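Putative bacteriocin (Brevibacillus laterosporus, PDB 4OZK) probably kills competing bacteria as a broad-spectrum, leaderless class IId bacteriocin with a defensin-like, disulfide-stapled fold. Local coordinates at residues K24-V29 with C41-G46. Residues are numbered along the deposited sequence; the frame is centred on the assembly and turned at random.
Sequences KMYRHV and CRTEWG
Arg27 and Glu44 pair across the antiparallel strands 24-29 and 41-46: Arg27 N donates to Glu44 O and Glu44 N to Arg27 O, both at 2.8 Å. Gly46 N reaches Met25 O at 2.6 Å. At Val29 the regular pairing is broken: its N bonds to Arg42 O and its O accepts from Cys41 N (2.8 Å), a classic beta bulge in which Cys41 and Arg42 both face Val29. Strand 24-33 is central in the three-stranded sheet of this defensin-like module, flanked also by strand 8-19; the Cys41-Cys2 disulfide staples the N-terminal region to strand 38-48.

The salt bridge lies on the face shared with Val29 and Arg42. Arg27 NE and NH2 converge on Glu44 OE2 (3.1 Å from NE), which lies in the guanidinium plane yet is approached from above the carboxylate plane; the two planes are 75° apart. Apolar contact follows alongside, Val29 CB against Arg42 CG at 3.8 Å.

On the opposite face, Tyr26 CB sits over the six-membered ring of Trp45, a CH-pi contact 3.6 Å from its centroid. Tyr26 CG stands between the backbone N and the carbonyl carbon (chi1 68°), and the phenol and indole lie oblique, planes at 50°, while Lys24 CG approaches Trp45 CE3 at 3.7 Å.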
loop_
_atom_site.group_PDB
_atom_site.type_symbol
_atom_site.label_atom_id
_atom_site.label_comp_id
_atom_site.label_asym_id
_atom_site.label_seq_id
_atom_site.Cartn_x
_atom_site.Cartn_y
_atom_site.Cartn_z
ATOM N N LYS A 24 -14.116 6.073 -6.460
ATOM C CA LYS A 24 -13.178 5.090 -6.980
ATOM C C LYS A 24 -12.514 4.396 -5.796
ATOM O O LYS A 24 -12.290 5.019 -4.748
ATOM C CB LYS A 24 -12.143 5.789 -7.867
ATOM C CG LYS A 24 -11.026 4.911 -8.385
ATOM C CD LYS A 24 -10.279 5.618 -9.512
ATOM C CE LYS A 24 -11.122 5.669 -10.779
ATOM N NZ LYS A 24 -10.728 6.784 -11.689
ATOM N N MET A 25 -12.217 3.108 -5.950
ATOM C CA MET A 25 -11.632 2.333 -4.862
ATOM C C MET A 25 -10.117 2.481 -4.792
ATOM O O MET A 25 -9.434 2.542 -5.824
ATOM C CB MET A 25 -11.973 0.850 -5.018
ATOM C CG MET A 25 -13.445 0.552 -5.197
ATOM S SD MET A 25 -13.672 -1.229 -5.293
ATOM C CE MET A 25 -12.029 -1.727 -5.815
ATOM N N TYR A 26 -9.588 2.516 -3.572
ATOM C CA TYR A 26 -8.145 2.602 -3.362
ATOM C C TYR A 26 -7.704 1.630 -2.273
ATOM O O TYR A 26 -8.498 1.216 -1.413
ATOM C CB TYR A 26 -7.747 4.025 -2.955
ATOM C CG TYR A 26 -8.264 4.417 -1.585
ATOM C CD1 TYR A 26 -7.474 4.254 -0.445
ATOM C CD2 TYR A 26 -9.551 4.946 -1.433
ATOM C CE1 TYR A 26 -7.956 4.600 0.813
ATOM C CE2 TYR A 26 -10.039 5.303 -0.187
ATOM C CZ TYR A 26 -9.240 5.130 0.930
ATOM O OH TYR A 26 -9.734 5.489 2.161
ATOM N N ARG A 27 -6.434 1.254 -2.312
ATOM C CA ARG A 27 -5.838 0.528 -1.202
ATOM C C ARG A 27 -4.394 0.949 -1.072
ATOM O O ARG A 27 -3.844 1.611 -1.968
ATOM C CB ARG A 27 -5.956 -0.988 -1.389
ATOM C CG ARG A 27 -5.201 -1.549 -2.581
ATOM C CD ARG A 27 -5.485 -3.034 -2.725
ATOM N NE ARG A 27 -4.718 -3.621 -3.823
ATOM C CZ ARG A 27 -4.903 -4.847 -4.302
ATOM N NH1 ARG A 27 -5.842 -5.629 -3.785
ATOM N NH2 ARG A 27 -4.152 -5.290 -5.302
ATOM N N HIS A 28 -3.778 0.567 0.041
ATOM C CA HIS A 28 -2.406 0.970 0.338
ATOM C C HIS A 28 -1.454 -0.210 0.170
ATOM O O HIS A 28 -1.679 -1.277 0.746
ATOM C CB HIS A 28 -2.325 1.493 1.771
ATOM C CG HIS A 28 -3.082 2.770 1.992
ATOM N ND1 HIS A 28 -3.570 3.537 0.954
ATOM C CD2 HIS A 28 -3.420 3.418 3.133
ATOM C CE1 HIS A 28 -4.178 4.604 1.447
ATOM N NE2 HIS A 28 -4.102 4.555 2.764
ATOM N N VAL A 29 -0.398 -0.030 -0.620
ATOM C CA VAL A 29 0.601 -1.088 -0.792
ATOM C C VAL A 29 1.769 -0.893 0.169
ATOM O O VAL A 29 2.398 0.176 0.212
ATOM C CB VAL A 29 1.124 -1.163 -2.231
ATOM C CG1 VAL A 29 2.150 -2.274 -2.342
ATOM C CG2 VAL A 29 -0.023 -1.411 -3.191
ATOM N N CYS A 41 4.161 2.276 0.472
ATOM C CA CYS A 41 4.876 2.531 -0.799
ATOM C C CYS A 41 4.085 3.291 -1.850
ATOM O O CYS A 41 4.610 4.201 -2.498
ATOM C CB CYS A 41 5.349 1.226 -1.449
ATOM S SG CYS A 41 6.504 0.297 -0.476
ATOM N N ARG A 42 2.838 2.871 -2.056
ATOM C CA ARG A 42 1.959 3.561 -2.987
ATOM C C ARG A 42 0.497 3.378 -2.623
ATOM O O ARG A 42 0.129 2.527 -1.798
ATOM C CB ARG A 42 2.193 3.091 -4.428
ATOM C CG ARG A 42 1.668 1.687 -4.720
ATOM C CD ARG A 42 1.703 1.392 -6.211
ATOM N NE ARG A 42 3.077 1.306 -6.706
ATOM C CZ ARG A 42 3.413 1.259 -7.993
ATOM N NH1 ARG A 42 2.472 1.297 -8.927
ATOM N NH2 ARG A 42 4.691 1.179 -8.347
ATOM N N THR A 43 -0.330 4.208 -3.249
ATOM C CA THR A 43 -1.768 4.043 -3.199
ATOM C C THR A 43 -2.147 3.413 -4.521
ATOM O O THR A 43 -1.829 3.951 -5.587
ATOM C CB THR A 43 -2.486 5.395 -3.083
ATOM O OG1 THR A 43 -1.974 6.131 -1.955
ATOM C CG2 THR A 43 -3.981 5.173 -2.934
ATOM N N GLU A 44 -2.798 2.257 -4.463
ATOM C CA GLU A 44 -3.290 1.623 -5.678
ATOM C C GLU A 44 -4.764 1.962 -5.878
ATOM O O GLU A 44 -5.578 1.807 -4.963
ATOM C CB GLU A 44 -3.076 0.106 -5.623
ATOM C CG GLU A 44 -3.634 -0.633 -6.822
ATOM C CD GLU A 44 -3.182 -2.081 -6.879
ATOM O OE1 GLU A 44 -3.395 -2.718 -7.945
ATOM O OE2 GLU A 44 -2.620 -2.575 -5.867
ATOM N N TRP A 45 -5.107 2.439 -7.071
ATOM C CA TRP A 45 -6.493 2.784 -7.367
ATOM C C TRP A 45 -7.147 1.700 -8.220
ATOM O O TRP A 45 -6.533 1.190 -9.168
ATOM C CB TRP A 45 -6.570 4.168 -8.028
ATOM C CG TRP A 45 -6.189 5.291 -7.067
ATOM C CD1 TRP A 45 -4.939 5.832 -6.865
ATOM C CD2 TRP A 45 -7.073 5.983 -6.169
ATOM N NE1 TRP A 45 -5.000 6.814 -5.896
ATOM C CE2 TRP A 45 -6.296 6.932 -5.459
ATOM C CE3 TRP A 45 -8.449 5.893 -5.905
ATOM C CZ2 TRP A 45 -6.861 7.795 -4.490
ATOM C CZ3 TRP A 45 -9.011 6.749 -4.937
ATOM C CH2 TRP A 45 -8.217 7.684 -4.246
ATOM N N GLY A 46 -8.386 1.344 -7.871
ATOM C CA GLY A 46 -9.078 0.240 -8.509
ATOM C C GLY A 46 -10.288 0.681 -9.300
ATOM O O GLY A 46 -10.253 1.723 -9.967
#